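Local coordinates for protein beta-N-acetylhexosaminidase (Arthrobacter aurescens, PDB 3RCN) that probably hydrolyses terminal non-reducing N-acetyl-D-hexosamine residues from N-acetyl-beta-D-hexosaminides, as a family 20 glycoside hydrolase, at residues Gly51-Trp55 and Val122-Ser126; Ala197-Ser202 and Gly214-Phe220; Asp409-Ala413 and Val422-Thr427. All blocks are in the same frame, centred on the assembly; numbering follows the deposited sequence.

Contact 1 (Gly51-Trp55 and Val122-Ser126); sequences GATGW and VEGWS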
loop_
_atom_site.group_PDB
_atom_site.type_symbol
_atom_site.label_atom_id
_atom_site.label_comp_id
_atom_site.label_asym_id
_atom_site.label_seq_id
_atom_site.Cartn_x
_atom_site.Cartn_y
_atom_site.Cartn_z
ATOM N N GLY A 51 -4.878 -16.686 4.300
ATOM C CA GLY A 51 -4.695 -15.910 3.097
ATOM C C GLY A 51 -3.633 -16.521 2.200
ATOM O O GLY A 51 -3.784 -16.575 0.977
ATOM N N ALA A 52 -2.545 -16.994 2.793
ATOM C CA ALA A 52 -1.460 -17.500 1.960
ATOM C C ALA A 52 -1.718 -18.903 1.407
ATOM O O ALA A 52 -1.232 -19.227 0.336
ATOM C CB ALA A 52 -0.130 -17.438 2.696
ATOM N N THR A 53 -2.393 -19.750 2.183
ATOM C CA THR A 53 -2.733 -21.106 1.761
ATOM C C THR A 53 -4.116 -21.380 1.162
ATOM O O THR A 53 -4.321 -22.434 0.576
ATOM C CB THR A 53 -2.649 -22.072 2.945
ATOM O OG1 THR A 53 -3.728 -21.799 3.852
ATOM C CG2 THR A 53 -1.305 -21.956 3.647
ATOM N N GLY A 54 -5.054 -20.451 1.275
ATOM C CA GLY A 54 -6.438 -20.778 0.970
ATOM C C GLY A 54 -7.088 -21.794 1.919
ATOM O O GLY A 54 -8.199 -22.265 1.664
ATOM N N TRP A 55 -6.431 -22.150 3.019
ATOM C CA TRP A 55 -7.050 -23.087 3.968
ATOM C C TRP A 55 -8.086 -22.456 4.914
ATOM O O TRP A 55 -8.054 -21.251 5.173
ATOM C CB TRP A 55 -5.997 -23.818 4.782
ATOM C CG TRP A 55 -5.035 -24.585 3.974
ATOM C CD1 TRP A 55 -5.212 -25.045 2.709
ATOM C CD2 TRP A 55 -3.721 -24.984 4.370
ATOM N NE1 TRP A 55 -4.090 -25.717 2.291
ATOM C CE2 TRP A 55 -3.157 -25.690 3.297
ATOM C CE3 TRP A 55 -2.966 -24.814 5.534
ATOM C CZ2 TRP A 55 -1.874 -26.224 3.345
ATOM C CZ3 TRP A 55 -1.694 -25.344 5.581
ATOM C CH2 TRP A 55 -1.161 -26.042 4.493
ATOM N N VAL A 122 -0.516 -25.778 -2.822
ATOM C CA VAL A 122 -1.338 -25.952 -1.629
ATOM C C VAL A 122 -1.892 -27.372 -1.432
ATOM O O VAL A 122 -2.813 -27.590 -0.637
ATOM C CB VAL A 122 -2.482 -24.891 -1.638
ATOM C CG1 VAL A 122 -3.881 -25.511 -1.409
ATOM C CG2 VAL A 122 -2.176 -23.781 -0.642
ATOM N N GLU A 123 -1.251 -28.355 -2.062
ATOM C CA GLU A 123 -1.634 -29.751 -1.845
ATOM C C GLU A 123 -1.122 -30.148 -0.472
ATOM O O GLU A 123 -1.852 -30.701 0.357
ATOM C CB GLU A 123 -1.056 -30.666 -2.925
ATOM C CG GLU A 123 -1.536 -30.356 -4.337
ATOM C CD GLU A 123 -3.054 -30.319 -4.453
ATOM O OE1 GLU A 123 -3.736 -31.015 -3.665
ATOM O OE2 GLU A 123 -3.565 -29.587 -5.329
ATOM N N GLY A 124 0.139 -29.821 -0.229
ATOM C CA GLY A 124 0.672 -29.866 1.111
ATOM C C GLY A 124 1.784 -28.850 1.242
ATOM O O GLY A 124 2.420 -28.450 0.260
ATOM N N TRP A 125 2.007 -28.415 2.473
ATOM C CA TRP A 125 3.166 -27.613 2.783
ATOM C C TRP A 125 3.898 -28.422 3.804
ATOM O O TRP A 125 3.316 -29.278 4.462
ATOM C CB TRP A 125 2.784 -26.275 3.389
ATOM C CG TRP A 125 2.021 -25.365 2.504
ATOM C CD1 TRP A 125 0.986 -25.692 1.691
ATOM C CD2 TRP A 125 2.232 -23.957 2.343
ATOM N NE1 TRP A 125 0.529 -24.573 1.028
ATOM C CE2 TRP A 125 1.284 -23.496 1.410
ATOM C CE3 TRP A 125 3.131 -23.044 2.897
ATOM C CZ2 TRP A 125 1.206 -22.158 1.019
ATOM C CZ3 TRP A 125 3.052 -21.717 2.508
ATOM C CH2 TRP A 125 2.096 -21.287 1.582
ATOM N N SER A 126 5.182 -28.164 3.946
ATOM C CA SER A 126 5.932 -28.892 4.938
ATOM C C SER A 126 6.705 -27.991 5.884
ATOM O O SER A 126 7.346 -27.027 5.463
ATOM C CB SER A 126 6.851 -29.886 4.253
ATOM O OG SER A 126 6.070 -30.882 3.637
#

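Contact 2 (Ala197-Ser202 and Gly214-Phe220); sequences AWRRES and GRPHGGF. With SO4 (sulfate ion), chain B.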
loop_
_atom_site.group_PDB
_atom_site.type_symbol
_atom_site.label_atom_id
_atom_site.label_comp_id
_atom_site.label_asym_id
_atom_site.label_seq_id
_atom_site.Cartn_x
_atom_site.Cartn_y
_atom_site.Cartn_z
ATOM N N ALA A 197 -1.465 20.820 7.246
ATOM C CA ALA A 197 -1.272 19.496 6.639
ATOM C C ALA A 197 -0.684 19.508 5.232
ATOM O O ALA A 197 -0.544 18.442 4.618
ATOM C CB ALA A 197 -2.558 18.696 6.658
ATOM N N TRP A 198 -0.366 20.694 4.710
ATOM C CA TRP A 198 0.230 20.793 3.371
ATOM C C TRP A 198 1.185 21.967 3.225
ATOM O O TRP A 198 1.044 22.977 3.902
ATOM C CB TRP A 198 -0.854 20.859 2.279
ATOM C CG TRP A 198 -1.647 22.140 2.260
ATOM C CD1 TRP A 198 -2.710 22.454 3.059
ATOM C CD2 TRP A 198 -1.451 23.274 1.391
ATOM N NE1 TRP A 198 -3.184 23.707 2.747
ATOM C CE2 TRP A 198 -2.434 24.231 1.731
ATOM C CE3 TRP A 198 -0.542 23.570 0.372
ATOM C CZ2 TRP A 198 -2.534 25.477 1.075
ATOM C CZ3 TRP A 198 -0.645 24.804 -0.278
ATOM C CH2 TRP A 198 -1.636 25.741 0.083
ATOM N N ARG A 199 2.153 21.822 2.326
ATOM C CA ARG A 199 3.086 22.891 2.000
ATOM C C ARG A 199 3.098 23.121 0.484
ATOM O O ARG A 199 2.748 22.228 -0.278
ATOM C CB ARG A 199 4.497 22.533 2.476
ATOM C CG ARG A 199 5.077 21.292 1.824
ATOM C CD ARG A 199 6.441 20.968 2.396
ATOM N NE ARG A 199 6.989 19.721 1.866
ATOM C CZ ARG A 199 6.888 18.539 2.472
ATOM N NH1 ARG A 199 6.247 18.427 3.640
ATOM N NH2 ARG A 199 7.427 17.461 1.909
ATOM N N ARG A 200 3.517 24.315 0.072
ATOM C CA ARG A 200 3.586 24.739 -1.326
ATOM C C ARG A 200 4.543 23.895 -2.166
ATOM O O ARG A 200 4.218 23.485 -3.287
ATOM C CB ARG A 200 4.075 26.180 -1.380
ATOM C CG ARG A 200 3.259 27.075 -2.251
ATOM C CD ARG A 200 2.506 28.082 -1.409
ATOM N NE ARG A 200 1.217 28.412 -2.009
ATOM C CZ ARG A 200 0.235 29.034 -1.369
ATOM N NH1 ARG A 200 0.397 29.391 -0.102
ATOM N NH2 ARG A 200 -0.908 29.292 -1.996
ATOM N N GLU A 201 5.737 23.659 -1.637
ATOM C CA GLU A 201 6.734 22.860 -2.337
ATOM C C GLU A 201 7.724 22.236 -1.360
ATOM O O GLU A 201 7.498 22.236 -0.151
ATOM C CB GLU A 201 7.452 23.683 -3.402
ATOM C CG GLU A 201 7.840 25.082 -2.977
ATOM C CD GLU A 201 8.756 25.764 -3.988
ATOM O OE1 GLU A 201 8.930 25.234 -5.113
ATOM O OE2 GLU A 201 9.308 26.833 -3.654
ATOM N N SER A 202 8.803 21.681 -1.899
ATOM C CA SER A 202 9.784 20.967 -1.100
ATOM C C SER A 202 11.184 21.206 -1.632
ATOM O O SER A 202 11.392 21.266 -2.842
ATOM C CB SER A 202 9.513 19.459 -1.149
ATOM O OG SER A 202 8.209 19.139 -0.707
ATOM N N GLY A 214 8.708 22.660 -6.880
ATOM C CA GLY A 214 7.472 23.232 -7.397
ATOM C C GLY A 214 6.217 22.404 -7.139
ATOM O O GLY A 214 5.143 22.725 -7.642
ATOM N N ARG A 215 6.343 21.337 -6.355
ATOM C CA ARG A 215 5.257 20.371 -6.184
ATOM C C ARG A 215 4.660 20.410 -4.773
ATOM O O ARG A 215 5.328 20.069 -3.799
ATOM C CB ARG A 215 5.775 18.957 -6.490
ATOM C CG ARG A 215 4.724 17.839 -6.490
ATOM C CD ARG A 215 5.402 16.469 -6.416
ATOM N NE ARG A 215 4.458 15.353 -6.426
ATOM C CZ ARG A 215 4.179 14.612 -7.503
ATOM N NH1 ARG A 215 4.772 14.873 -8.667
ATOM N NH2 ARG A 215 3.306 13.606 -7.419
ATOM N N PRO A 216 3.392 20.819 -4.664
ATOM C CA PRO A 216 2.688 20.762 -3.387
ATOM C C PRO A 216 2.822 19.373 -2.767
ATOM O O PRO A 216 2.896 18.382 -3.500
ATOM C CB PRO A 216 1.236 21.023 -3.791
ATOM C CG PRO A 216 1.347 21.926 -4.949
ATOM C CD PRO A 216 2.569 21.446 -5.713
ATOM N N HIS A 217 2.898 19.305 -1.437
ATOM C CA HIS A 217 2.865 18.016 -0.753
ATOM C C HIS A 217 2.090 18.062 0.554
ATOM O O HIS A 217 2.199 19.025 1.319
ATOM C CB HIS A 217 4.268 17.456 -0.496
ATOM C CG HIS A 217 4.241 16.185 0.294
ATOM N ND1 HIS A 217 4.028 14.953 -0.287
ATOM C CD2 HIS A 217 4.305 15.967 1.631
ATOM C CE1 HIS A 217 4.012 14.024 0.653
ATOM N NE2 HIS A 217 4.175 14.612 1.826
ATOM N N GLY A 218 1.320 17.013 0.823
ATOM C CA GLY A 218 0.581 16.946 2.065
ATOM C C GLY A 218 -0.360 15.770 2.232
ATOM O O GLY A 218 -0.379 14.833 1.437
ATOM N N GLY A 219 -1.088 15.800 3.342
ATOM C CA GLY A 219 -2.090 14.806 3.678
ATOM C C GLY A 219 -2.124 14.722 5.198
ATOM O O GLY A 219 -1.308 15.347 5.875
ATOM N N PHE A 220 -3.052 13.954 5.745
ATOM C CA PHE A 220 -3.081 13.753 7.184
ATOM C C PHE A 220 -3.888 12.532 7.576
ATOM O O PHE A 220 -4.696 12.033 6.801
ATOM C CB PHE A 220 -3.607 14.992 7.903
ATOM C CG PHE A 220 -5.037 15.292 7.620
ATOM C CD1 PHE A 220 -6.036 14.676 8.341
ATOM C CD2 PHE A 220 -5.383 16.214 6.642
ATOM C CE1 PHE A 220 -7.362 14.953 8.079
ATOM C CE2 PHE A 220 -6.701 16.501 6.379
ATOM C CZ PHE A 220 -7.696 15.873 7.097
HETATM S S SO4 B . 2.250 12.447 -3.864
HETATM O O1 SO4 B . 1.973 13.805 -3.394
HETATM O O2 SO4 B . 1.121 11.968 -4.652
HETATM O O3 SO4 B . 3.451 12.482 -4.692
HETATM O O4 SO4 B . 2.471 11.551 -2.732
HETATM O O HOH W 1 6.917 18.351 -2.944
#

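Contact 3 (Asp409-Ala413 and Val422-Thr427); sequences DHRQA and VGFVTT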
loop_
_atom_site.group_PDB
_atom_site.type_symbol
_atom_site.label_atom_id
_atom_site.label_comp_id
_atom_site.label_asym_id
_atom_site.label_seq_id
_atom_site.Cartn_x
_atom_site.Cartn_y
_atom_site.Cartn_z
ATOM N N ASP A 409 18.140 7.182 7.221
ATOM C CA ASP A 409 18.128 8.132 6.119
ATOM C C ASP A 409 19.555 8.326 5.584
ATOM O O ASP A 409 19.750 8.885 4.509
ATOM C CB ASP A 409 17.482 9.468 6.528
ATOM C CG ASP A 409 18.123 10.092 7.778
ATOM O OD1 ASP A 409 18.385 11.318 7.756
ATOM O OD2 ASP A 409 18.345 9.378 8.791
ATOM N N HIS A 410 20.550 7.826 6.312
ATOM C CA HIS A 410 21.940 8.006 5.898
ATOM C C HIS A 410 22.350 7.006 4.836
ATOM O O HIS A 410 21.964 5.839 4.894
ATOM C CB HIS A 410 22.916 7.900 7.077
ATOM C CG HIS A 410 22.811 9.022 8.055
ATOM N ND1 HIS A 410 23.761 9.247 9.028
ATOM C CD2 HIS A 410 21.861 9.973 8.227
ATOM C CE1 HIS A 410 23.400 10.286 9.757
ATOM N NE2 HIS A 410 22.252 10.745 9.289
ATOM N N ARG A 411 23.181 7.476 3.908
ATOM C CA ARG A 411 23.656 6.705 2.770
ATOM C C ARG A 411 24.275 5.361 3.150
ATOM O O ARG A 411 24.986 5.260 4.143
ATOM C CB ARG A 411 24.672 7.530 1.995
ATOM C CG ARG A 411 25.960 7.782 2.738
ATOM C CD ARG A 411 26.421 9.189 2.447
ATOM N NE ARG A 411 27.574 9.586 3.248
ATOM C CZ ARG A 411 28.792 9.771 2.757
ATOM N NH1 ARG A 411 29.022 9.590 1.464
ATOM N NH2 ARG A 411 29.775 10.144 3.557
ATOM N N GLN A 412 23.995 4.337 2.342
ATOM C CA GLN A 412 24.376 2.959 2.646
ATOM C C GLN A 412 25.730 2.576 2.077
ATOM O O GLN A 412 26.218 1.473 2.302
ATOM C CB GLN A 412 23.299 2.002 2.137
ATOM C CG GLN A 412 21.938 2.403 2.652
ATOM C CD GLN A 412 20.844 1.412 2.350
ATOM O OE1 GLN A 412 21.016 0.203 2.510
ATOM N NE2 GLN A 412 19.692 1.925 1.926
ATOM N N ALA A 413 26.336 3.484 1.329
ATOM C CA ALA A 413 27.664 3.230 0.792
ATOM C C ALA A 413 28.352 4.543 0.450
ATOM O O ALA A 413 27.696 5.567 0.288
ATOM C CB ALA A 413 27.572 2.330 -0.438
ATOM N N VAL A 422 23.396 11.556 2.094
ATOM C CA VAL A 422 23.452 12.452 3.234
ATOM C C VAL A 422 23.906 11.676 4.460
ATOM O O VAL A 422 23.742 10.460 4.530
ATOM C CB VAL A 422 22.082 13.113 3.549
ATOM C CG1 VAL A 422 21.667 14.088 2.453
ATOM C CG2 VAL A 422 21.004 12.065 3.802
ATOM N N GLY A 423 24.480 12.380 5.424
ATOM C CA GLY A 423 24.911 11.746 6.647
ATOM C C GLY A 423 26.161 10.926 6.428
ATOM O O GLY A 423 26.839 11.061 5.411
ATOM N N PHE A 424 26.472 10.099 7.419
ATOM C CA PHE A 424 27.633 9.223 7.393
ATOM C C PHE A 424 27.362 7.981 6.560
ATOM O O PHE A 424 26.205 7.594 6.377
ATOM C CB PHE A 424 28.007 8.812 8.818
ATOM C CG PHE A 424 27.993 9.950 9.798
ATOM C CD1 PHE A 424 28.909 10.978 9.695
ATOM C CD2 PHE A 424 27.052 9.994 10.813
ATOM C CE1 PHE A 424 28.892 12.028 10.587
ATOM C CE2 PHE A 424 27.037 11.039 11.713
ATOM C CZ PHE A 424 27.960 12.056 11.599
ATOM N N VAL A 425 28.417 7.343 6.062
ATOM C CA VAL A 425 28.209 6.060 5.421
ATOM C C VAL A 425 27.830 5.094 6.523
ATOM O O VAL A 425 28.610 4.866 7.441
ATOM C CB VAL A 425 29.495 5.523 4.755
ATOM C CG1 VAL A 425 29.258 4.109 4.199
ATOM C CG2 VAL A 425 29.975 6.471 3.659
ATOM N N THR A 426 26.652 4.492 6.410
ATOM C CA THR A 426 26.219 3.518 7.394
ATOM C C THR A 426 25.828 2.255 6.651
ATOM O O THR A 426 24.765 2.196 6.017
ATOM C CB THR A 426 24.973 4.027 8.126
ATOM O OG1 THR A 426 25.199 5.359 8.616
ATOM C CG2 THR A 426 24.586 3.074 9.262
ATOM N N THR A 427 26.629 1.210 6.799
ATOM C CA THR A 427 26.476 0.079 5.903
ATOM C C THR A 427 25.746 -1.055 6.589
ATOM O O THR A 427 25.481 -1.006 7.793
ATOM C CB THR A 427 27.847 -0.437 5.435
ATOM O OG1 THR A 427 28.557 -0.979 6.556
ATOM C CG2 THR A 427 28.663 0.691 4.828
HETATM O O HOH W 2 21.437 9.219 2.201
#

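Contact 1 (Gly51-Trp55 and Val122-Ser126)
The indole of Trp55 points its edge at the face of Trp125: the six-membered ring of Trp55 and the five-membered ring of Trp125 have centroids 4.8 Å apart and planes inclined at 69°, a T-shaped pair whose nearest atoms are Trp55 CZ2 and Trp125 CD1 at 3.3 Å. Thr53 adds a CH-pi contact to the same indole. Thr53 CG2 sits 3.9 Å from the centroid of the six-membered ring of Trp125, over the face, so methyl and tryptophan share one aromatic surface. In the fold, this is where the C-terminal end of helix 39-53 meets the start of strand 125-134 in the non-catalytic alpha/beta domain of family 20 hexosaminidases, the helix packing against the sheet. The chain leaves the helix at Gly54, which has positive phi, and an ST turn holds the exit: Trp55 N donates to Thr53 OG1 at 2.9 Å. Val122 lies next to the Trp55 indole, with Trp55 NE1 and Val122 CG1 3.7 Å apart. Leu26 of strand 16-26 and Ala28 pack on Trp55, while Ala112, Ala113 and Val120 touch Trp125.

Contact 2 (Ala197-Ser202 and Gly214-Phe220)
Backbone hydrogen bonds set the register of this short antiparallel ladder. Arg199 and His217 form a hydrogen-bonded pair, Arg199 N to His217 O at 3.0 Å and His217 N to Arg199 O at 3.1 Å; Gly219 N bonds Ala197 O at 3.0 Å. Trp198 and Gly218 form the non-hydrogen-bonded pair, with CA atoms only 4.1 Å apart, where a side chain on Gly218 would clash with Trp198 CB.

Among the polar side chains, Arg199 NE donates to Ser202 OG at 2.9 Å, and the guanidinium reaches the carbonyls of Arg149 and Gln180. His217 CD2 lies over the face of the Arg199 guanidinium, 3.5 Å from Arg199 NH2, and His217 NE2 accepts from Phe151 N. A water bridges Ser202 OG (2.7 Å) and Arg215 O (2.5 Å). Arg215 NH2 donates at 3.0 Å to O3 of a sulfate, probably from the crystallisation liquor, that Ser463 and Arg465 of the second subunit also hold; Arg215 NH1 makes a salt bridge to Asp462 of that subunit.

Apolar contact is slight: Ala197 CB meets Phe220 CD2 at 3.8 Å.

The excursion leaves the catalytic barrel between helices 191-194 and 223-235, linking barrel strands 171-178 and 239-243, and packs against the second subunit.

Contact 3 (Asp409-Ala413 and Val422-Thr427)
Asp409 meets Val422 through its main chain: its O lies 3.5 Å from Val422 CG2, and a water links Asp409 O (2.9 Å) to Val422 N (3.1 Å). Next comes His410, whose ring lies flat against the backbone of Gly423. The CA of Gly423 stands 3.6 Å from the His410 ring centroid, almost on the ring normal, a CH-pi contact possible because Gly423 has no side chain; a CB there would run into His410 CG. Phe424 also borders the imidazole, His410 CE1 lying 3.8 Å from Phe424 CD2.

Arg411 makes all three direct hydrogen bonds between the segments. Arg411 N donates to Val422 O at 3.1 Å, Arg411 O accepts from Thr426 N at 2.9 Å, and Arg411 NE donates to Gly423 O at 2.7 Å. The guanidinium then lies over Val425 CG2, and NH2 goes on to Arg533 O beside strand 531-532, the parallel partner of strand 422-423. These segments belong to the long connection between barrel strands 397-400 and 449-456 of the TIM-barrel catalytic domain; the Asp409 side chain is about 10 Å from that of Glu316, the predicted proton donor.

Gln412 follows with a CA-H...O contact, its CA 3.5 Å from Thr426 O, while its NE2 bonds Phe469 O. Gln412 O touches Thr427 CG2 at 3.6 Å; Thr427 is the N-cap of helix 428-432. Ala413 CA packs on Val425 CG1 at 3.9 Å.

Overall arrangement
Contact 1 stands apart in the non-catalytic domain, its centre 44 Å from that of contact 2 and 41 Å from that of contact 3. It joins helix to sheet, and its touching residues are mostly buried. There the chemistry is aromatic and apolar, without polar bonds between the segments. Contacts 2 and 3 both belong to excursions from the catalytic barrel, centres 26 Å apart, and both are partly buried and tied mainly by backbone hydrogen bonds. They differ in surroundings: contact 2 is a short antiparallel ladder lying against the second subunit, whereas contact 3 is an irregular loop pairing within its own chain, nearer the predicted proton donor.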